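Local coordinates for 4-oxalocrotonase tautomerase isozyme (PDB 4FDX), which belongs to the tautomerase family of small beta-alpha-beta enzymes and assembles from six protein chains, at residues 22-25 and 26-30. Sequence-based numbering, arbitrary orientation.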
loop_
_atom_site.group_PDB
_atom_site.type_symbol
_atom_site.label_atom_id
_atom_site.label_comp_id
_atom_site.label_asym_id
_atom_site.label_seq_id
_atom_site.Cartn_x
_atom_site.Cartn_y
_atom_site.Cartn_z
ATOM N N ALA B 22 13.911 -13.555 -9.165
ATOM C CA ALA B 22 13.809 -13.080 -10.513
ATOM C C ALA B 22 13.432 -11.613 -10.543
ATOM O O ALA B 22 14.018 -10.827 -11.290
ATOM C CB ALA B 22 12.806 -13.964 -11.254
ATOM N N ILE B 23 12.493 -11.229 -9.675
ATOM C CA ILE B 23 12.119 -9.783 -9.623
ATOM C C ILE B 23 13.305 -8.950 -9.175
ATOM O O ILE B 23 13.582 -7.868 -9.713
ATOM C CB ILE B 23 10.852 -9.542 -8.720
ATOM C CG1 ILE B 23 9.635 -10.180 -9.400
ATOM C CG2 ILE B 23 10.621 -8.033 -8.464
ATOM C CD1 ILE B 23 8.406 -10.323 -8.473
ATOM N N THR B 24 14.013 -9.414 -8.163
ATOM C CA THR B 24 15.172 -8.657 -7.642
ATOM C C THR B 24 16.202 -8.428 -8.727
ATOM O O THR B 24 16.597 -7.310 -8.944
ATOM C CB THR B 24 15.794 -9.407 -6.451
ATOM O OG1 THR B 24 14.779 -9.430 -5.380
ATOM C CG2 THR B 24 16.988 -8.659 -5.903
ATOM N N GLU B 25 16.569 -9.502 -9.430
ATOM C CA GLU B 25 17.581 -9.354 -10.485
ATOM C C GLU B 25 17.079 -8.484 -11.649
ATOM O O GLU B 25 17.907 -7.720 -12.200
ATOM C CB GLU B 25 18.010 -10.764 -10.918
ATOM C CG GLU B 25 18.778 -11.512 -9.816
ATOM C CD GLU B 25 19.974 -10.764 -9.184
ATOM O OE1 GLU B 25 20.624 -9.909 -9.828
ATOM O OE2 GLU B 25 20.263 -11.005 -7.996
ATOM N N ALA B 26 15.776 -8.521 -11.957
ATOM C CA ALA B 26 15.167 -7.644 -12.984
ATOM C C ALA B 26 15.384 -6.188 -12.591
ATOM O O ALA B 26 15.752 -5.380 -13.435
ATOM C CB ALA B 26 13.671 -7.953 -13.165
ATOM N N VAL B 27 15.207 -5.877 -11.297
ATOM C CA VAL B 27 15.267 -4.475 -10.782
ATOM C C VAL B 27 16.758 -4.053 -10.765
ATOM O O VAL B 27 17.086 -2.971 -11.250
ATOM C CB VAL B 27 14.622 -4.435 -9.389
ATOM C CG1 VAL B 27 14.989 -3.124 -8.664
ATOM C CG2 VAL B 27 13.108 -4.486 -9.572
ATOM N N VAL B 28 17.627 -4.921 -10.226
ATOM C CA VAL B 28 19.070 -4.644 -10.202
ATOM C C VAL B 28 19.540 -4.253 -11.626
ATOM O O VAL B 28 20.202 -3.215 -11.799
ATOM C CB VAL B 28 19.795 -5.888 -9.672
ATOM C CG1 VAL B 28 21.328 -5.749 -9.892
ATOM C CG2 VAL B 28 19.578 -6.053 -8.178
ATOM N N ARG B 29 19.153 -5.028 -12.647
ATOM C CA ARG B 29 19.704 -4.861 -13.996
ATOM C C ARG B 29 19.174 -3.625 -14.656
ATOM O O ARG B 29 19.948 -2.849 -15.240
ATOM C CB ARG B 29 19.415 -6.107 -14.830
ATOM C CG ARG B 29 20.005 -5.869 -16.216
ATOM C CD ARG B 29 19.771 -7.047 -17.154
ATOM N NE ARG B 29 18.364 -7.404 -17.337
ATOM C CZ ARG B 29 17.718 -8.310 -16.600
ATOM N NH1 ARG B 29 18.312 -8.914 -15.565
ATOM N NH2 ARG B 29 16.458 -8.574 -16.866
ATOM N N THR B 30 17.881 -3.361 -14.536
ATOM C CA THR B 30 17.195 -2.303 -15.283
ATOM C C THR B 30 17.267 -0.939 -14.580
ATOM O O THR B 30 17.180 0.128 -15.273
ATOM C CB THR B 30 15.703 -2.595 -15.538
ATOM O OG1 THR B 30 15.000 -2.806 -14.304
ATOM C CG2 THR B 30 15.587 -3.812 -16.416
#
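A26 N donates to A22 O, 3.0 Å away, one turn back along helix 13-31. CB of A26 rests against the carbonyl oxygens of A22 and I23, and A26 of a second subunit packs on A22. V27 follows, its N bonded to I23 O; a weak, bent bond from V27 N to T24 O accompanies it. CG2 of V27 lies beside its own backbone N, anti to the carbonyl carbon. This turns V27 CG2 toward I23, 3.4 Å from I23 O. It also meets CG2 of I23 in loose apolar contact. I23 and V27 both touch I3 of strand 2-8, and each packs on the other's counterpart in the second subunit.

V28 N to T24 O is the straightest of the bonds between 22-25 and 26-30, at 175°. V28 CG2 sits 3.3 Å from T24 O, and V28 also touches P35. The side chain of E25 runs beside V28, with OE1 4.1 Å from V28 CB. R29 N binds E25 O. The arginine chain bends at chi3 (57°), and NH1 comes to 3.6 Å from E25 O, which lies obliquely to the guanidinium. R29 NH1 and E25 OE1 stay 6.3 Å apart, so the opposite charges do not touch.

T30 OG1 and N both donate to A26 O, from opposite faces of its carbonyl plane. T24 OG1 bonds back to V20 O. The main backbone bonds are i to i+4, with i to i+3 contacts beside them, in the helix of the beta-alpha-beta unit characteristic of the tautomerase fold.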